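Side-chain contacts in abietadiene synthase, chloroplastic (Abies grandis, PDB 3S9V), which belongs to the terpene synthase family, a largely alpha-helical plastid enzyme with a C-terminal metal-binding domain: residues 531-536 and 577-582; 539-544 and 551-556. All coordinates share one frame; numbering follows the deposited sequence.

How the contacts relate
Both contacts lie in the metal-binding domain and start from one helix, 521-541, contact 2 falling at its C-terminal end. Its partners there and in contact 1 are helices 547-559 and 570-594, which follow each other in the chain, so the short hairpin of contact 2 sits within the span bridged by contact 1. The centres are about 12 Å apart, and the two contacts touch: F579 CG of contact 1 packs 4.1 Å from F553 CZ of contact 2. Segment 539-544 also carries the last two aspartates, D539 and D542, of the DDXXD sequence, the metal-binding motif of class I terpene synthases and so probably the metal site here.

Contact 1. Residues 531-536 and 577-582; sequences SNFTVI and VGFYNT
The phenyl rings of F533 and F579 form a T-shaped (edge-to-face) pair, the edge of F579 turned to the face of F533 with centroids 5.4 Å apart and planes at 75°. F579 CD1 does the touching, 3.6 Å from F533 CD2, which itself lies near the plane of the F579 ring. The rim of F533 has a second neighbour at its far end: T582 OG1 sits close to the ring plane, 3.6 Å from F533 CE1. Obliquely to the same ring lies backbone, with F533 CZ 3.4 Å from F579 CA and 3.7 Å from G578 C. At G578, which has no side chain, CZ of F533 meets the main chain of helix 570-594. In F579 the ring is swung opposite its own backbone N (chi1 180°), and this turns the CD1 edge toward the face of F533. The hydroxyl of T582 donates to G578 O at 3.1 Å from above the carbonyl plane, while T582 N reaches that oxygen from the opposite face. Two bonds thus grip one carbonyl oxygen, and the hydroxyl is fixed beside the phenyl rim; W488 NE1 adds a weak bond to it. F494 adds further aromatic bulk against F533, as F583 and W560 do around F579. This is helix-helix packing by aromatic side chains inside the all-helical metal-binding domain of the terpene synthase fold. The two segments run nearly antiparallel (159°) with axes 11.7 Å apart; the F533 ring spans much of that separation, with W488 of helix 461-491 and W606 of helix 599-621 packing beside the pair.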
# COMPACT_ATOMS: atom_id res chain seq x y z
N SER A 531 -18.53 -2.75 -23.10
CA SER A 531 -17.47 -1.78 -23.39
C SER A 531 -17.13 -1.81 -24.87
O SER A 531 -16.98 -0.77 -25.51
CB SER A 531 -16.21 -2.10 -22.59
OG SER A 531 -16.44 -2.01 -21.20
N ASN A 532 -17.01 -3.01 -25.43
CA ASN A 532 -16.69 -3.15 -26.84
C ASN A 532 -17.77 -2.47 -27.68
O ASN A 532 -17.48 -1.82 -28.68
CB ASN A 532 -16.58 -4.63 -27.23
CG ASN A 532 -15.49 -4.88 -28.25
OD1 ASN A 532 -15.45 -4.23 -29.30
ND2 ASN A 532 -14.59 -5.81 -27.95
N PHE A 533 -19.02 -2.60 -27.26
CA PHE A 533 -20.09 -1.95 -28.00
C PHE A 533 -20.06 -0.43 -27.88
O PHE A 533 -20.49 0.26 -28.79
CB PHE A 533 -21.46 -2.49 -27.60
CG PHE A 533 -21.96 -3.55 -28.54
CD1 PHE A 533 -21.93 -4.89 -28.18
CD2 PHE A 533 -22.41 -3.20 -29.81
CE1 PHE A 533 -22.33 -5.88 -29.08
CE2 PHE A 533 -22.82 -4.18 -30.71
CZ PHE A 533 -22.77 -5.52 -30.35
N THR A 534 -19.56 0.09 -26.76
CA THR A 534 -19.49 1.55 -26.64
C THR A 534 -18.40 2.05 -27.58
O THR A 534 -18.47 3.18 -28.07
CB THR A 534 -19.19 2.01 -25.18
OG1 THR A 534 -17.93 1.49 -24.75
CG2 THR A 534 -20.27 1.52 -24.25
N VAL A 535 -17.40 1.21 -27.85
CA VAL A 535 -16.31 1.58 -28.75
C VAL A 535 -16.80 1.55 -30.20
O VAL A 535 -16.55 2.48 -30.96
CB VAL A 535 -15.11 0.62 -28.61
CG1 VAL A 535 -14.16 0.77 -29.80
CG2 VAL A 535 -14.37 0.92 -27.32
N ILE A 536 -17.50 0.47 -30.55
CA ILE A 536 -18.05 0.28 -31.89
C ILE A 536 -19.05 1.38 -32.25
O ILE A 536 -18.97 1.98 -33.33
CB ILE A 536 -18.76 -1.10 -32.00
CG1 ILE A 536 -17.73 -2.24 -31.93
CG2 ILE A 536 -19.55 -1.19 -33.29
CD1 ILE A 536 -18.37 -3.62 -31.88
N VAL A 577 -27.71 -5.50 -35.82
CA VAL A 577 -28.14 -6.89 -35.63
C VAL A 577 -27.31 -7.49 -34.50
O VAL A 577 -27.86 -8.14 -33.60
CB VAL A 577 -27.96 -7.73 -36.93
CG1 VAL A 577 -28.26 -9.19 -36.65
CG2 VAL A 577 -28.90 -7.21 -38.01
N GLY A 578 -26.00 -7.27 -34.55
CA GLY A 578 -25.12 -7.78 -33.50
C GLY A 578 -25.50 -7.17 -32.16
O GLY A 578 -25.60 -7.88 -31.16
N PHE A 579 -25.72 -5.86 -32.14
CA PHE A 579 -26.10 -5.15 -30.93
C PHE A 579 -27.36 -5.78 -30.34
O PHE A 579 -27.41 -6.11 -29.15
CB PHE A 579 -26.35 -3.67 -31.25
CG PHE A 579 -26.76 -2.83 -30.06
CD1 PHE A 579 -25.82 -2.37 -29.16
CD2 PHE A 579 -28.10 -2.48 -29.87
CE1 PHE A 579 -26.19 -1.57 -28.08
CE2 PHE A 579 -28.48 -1.68 -28.79
CZ PHE A 579 -27.52 -1.22 -27.89
N TYR A 580 -28.38 -5.93 -31.18
CA TYR A 580 -29.67 -6.51 -30.80
C TYR A 580 -29.55 -7.96 -30.30
O TYR A 580 -30.14 -8.33 -29.28
CB TYR A 580 -30.61 -6.44 -32.02
CG TYR A 580 -31.98 -7.08 -31.88
CD1 TYR A 580 -32.25 -8.34 -32.43
CD2 TYR A 580 -33.04 -6.39 -31.28
CE1 TYR A 580 -33.54 -8.89 -32.39
CE2 TYR A 580 -34.33 -6.93 -31.24
CZ TYR A 580 -34.57 -8.18 -31.80
OH TYR A 580 -35.85 -8.69 -31.76
N ASN A 581 -28.78 -8.79 -31.00
CA ASN A 581 -28.62 -10.17 -30.58
C ASN A 581 -27.87 -10.26 -29.25
O ASN A 581 -28.24 -11.04 -28.37
CB ASN A 581 -27.88 -10.98 -31.65
CG ASN A 581 -28.68 -11.11 -32.94
OD1 ASN A 581 -29.90 -11.07 -32.93
ND2 ASN A 581 -27.98 -11.29 -34.06
N THR A 582 -26.82 -9.46 -29.11
CA THR A 582 -26.05 -9.47 -27.89
C THR A 582 -26.88 -9.04 -26.69
O THR A 582 -26.89 -9.72 -25.67
CB THR A 582 -24.83 -8.55 -28.00
OG1 THR A 582 -23.89 -9.11 -28.93
CG2 THR A 582 -24.16 -8.38 -26.65

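Contact 2. Residues 539-544 and 551-556; sequences DLYDAH and KLFTES
Y541 and T554 supply the polar link: their hydroxyls, Y541 OH and T554 OG1, are hydrogen-bonded at 2.8 Å, and either could be the donor. T554 OG1 lies at the edge of the tyrosine ring and in its plane, a direction well suited to a phenol oxygen, and the two side chains meet at about a right angle. With chi1 -56°, the threonine hydroxyl stands opposite its own carbonyl carbon; from there it also makes a weak hydrogen bond to L550 O, one turn back.

The apolar part centres on F553. L540 CD2 approaches its ring obliquely, 3.9 Å from F553 CD2, and the tyrosine rim adds Y541 CE1 at 4.3 Å from F553 CD1. F576 stacks edge-to-face with F553, and L610 and T614 of helix 599-621 pack against Y541. Apart from these, Y541 OH makes a van der Waals contact oblique to the F553 ring, 3.7 Å from F553 CD1.

L540 and Y541 are the two residues between the aspartates D539 and D542 of the DDXXD motif. The contact thus ties the middle of this motif to helix 547-559 by one directional bond beside apolar side chains: the hydroxyl of the buried tyrosine finds a polar partner in T554, while F553 packs beside the oxygen and L540 packs on F553.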
# COMPACT_ATOMS: atom_id res chain seq x y z
N ASP A 539 -17.45 4.80 -32.71
CA ASP A 539 -16.87 4.98 -34.04
C ASP A 539 -17.99 5.19 -35.07
O ASP A 539 -17.86 6.02 -35.97
CB ASP A 539 -16.02 3.77 -34.45
CG ASP A 539 -14.78 3.59 -33.58
OD1 ASP A 539 -14.19 4.61 -33.15
OD2 ASP A 539 -14.39 2.42 -33.34
N LEU A 540 -19.07 4.45 -34.91
CA LEU A 540 -20.21 4.56 -35.82
C LEU A 540 -20.76 5.98 -35.82
O LEU A 540 -20.85 6.61 -36.87
CB LEU A 540 -21.31 3.58 -35.41
CG LEU A 540 -22.43 3.46 -36.44
CD1 LEU A 540 -21.86 2.83 -37.72
CD2 LEU A 540 -23.57 2.61 -35.89
N TYR A 541 -21.13 6.49 -34.65
CA TYR A 541 -21.67 7.84 -34.54
C TYR A 541 -20.65 8.92 -34.87
O TYR A 541 -21.01 10.04 -35.19
CB TYR A 541 -22.23 8.10 -33.13
CG TYR A 541 -23.59 7.51 -32.90
CD1 TYR A 541 -23.79 6.13 -32.92
CD2 TYR A 541 -24.70 8.33 -32.72
CE1 TYR A 541 -25.06 5.58 -32.77
CE2 TYR A 541 -25.98 7.79 -32.57
CZ TYR A 541 -26.15 6.42 -32.61
OH TYR A 541 -27.42 5.88 -32.51
N ASP A 542 -19.37 8.59 -34.78
CA ASP A 542 -18.33 9.57 -35.08
C ASP A 542 -17.75 9.34 -36.48
O ASP A 542 -16.78 9.98 -36.87
CB ASP A 542 -17.21 9.49 -34.03
CG ASP A 542 -16.14 10.54 -34.25
OD1 ASP A 542 -16.49 11.73 -34.38
OD2 ASP A 542 -14.94 10.18 -34.27
N ALA A 543 -18.37 8.42 -37.22
CA ALA A 543 -17.91 8.09 -38.57
C ALA A 543 -18.17 9.25 -39.53
O ALA A 543 -17.83 9.16 -40.72
CB ALA A 543 -18.62 6.83 -39.07
N HIS A 544 -18.76 10.32 -39.02
CA HIS A 544 -19.05 11.50 -39.82
C HIS A 544 -19.93 11.18 -41.03
O HIS A 544 -19.92 11.89 -42.03
CB HIS A 544 -17.75 12.17 -40.28
CG HIS A 544 -16.98 12.82 -39.17
ND1 HIS A 544 -15.65 13.14 -39.27
CD2 HIS A 544 -17.37 13.22 -37.93
CE1 HIS A 544 -15.25 13.71 -38.15
NE2 HIS A 544 -16.27 13.77 -37.32
N LYS A 551 -29.93 8.20 -36.94
CA LYS A 551 -31.26 8.25 -36.36
C LYS A 551 -32.00 6.91 -36.47
O LYS A 551 -32.86 6.59 -35.65
CB LYS A 551 -32.09 9.34 -37.03
CG LYS A 551 -33.41 9.57 -36.35
CD LYS A 551 -34.31 10.50 -37.13
CE LYS A 551 -35.69 10.53 -36.51
NZ LYS A 551 -36.25 9.14 -36.38
N LEU A 552 -31.66 6.11 -37.48
CA LEU A 552 -32.30 4.81 -37.65
C LEU A 552 -31.81 3.90 -36.52
O LEU A 552 -32.59 3.13 -35.96
CB LEU A 552 -31.93 4.19 -38.99
CG LEU A 552 -32.31 4.94 -40.27
CD1 LEU A 552 -31.69 4.24 -41.46
CD2 LEU A 552 -33.83 5.02 -40.41
N PHE A 553 -30.53 4.00 -36.19
CA PHE A 553 -29.98 3.18 -35.12
C PHE A 553 -30.63 3.56 -33.79
O PHE A 553 -31.13 2.71 -33.06
CB PHE A 553 -28.45 3.36 -35.04
CG PHE A 553 -27.75 2.26 -34.27
CD1 PHE A 553 -27.74 2.26 -32.87
CD2 PHE A 553 -27.10 1.23 -34.94
CE1 PHE A 553 -27.10 1.24 -32.16
CE2 PHE A 553 -26.46 0.20 -34.24
CZ PHE A 553 -26.46 0.21 -32.85
N THR A 554 -30.65 4.86 -33.50
CA THR A 554 -31.24 5.35 -32.26
C THR A 554 -32.71 4.93 -32.16
O THR A 554 -33.17 4.49 -31.09
CB THR A 554 -31.15 6.89 -32.17
OG1 THR A 554 -29.78 7.29 -32.30
CG2 THR A 554 -31.68 7.39 -30.85
N GLU A 555 -33.43 5.05 -33.27
CA GLU A 555 -34.84 4.68 -33.32
C GLU A 555 -35.04 3.17 -33.16
O GLU A 555 -36.00 2.72 -32.53
CB GLU A 555 -35.46 5.13 -34.65
CG GLU A 555 -36.92 4.69 -34.84
CD GLU A 555 -37.90 5.52 -34.03
OE1 GLU A 555 -37.73 5.63 -32.80
OE2 GLU A 555 -38.84 6.08 -34.64
N SER A 556 -34.13 2.40 -33.73
CA SER A 556 -34.21 0.95 -33.65
C SER A 556 -34.12 0.53 -32.19
O SER A 556 -34.87 -0.33 -31.73
CB SER A 556 -33.07 0.28 -34.43
OG SER A 556 -33.16 0.55 -35.82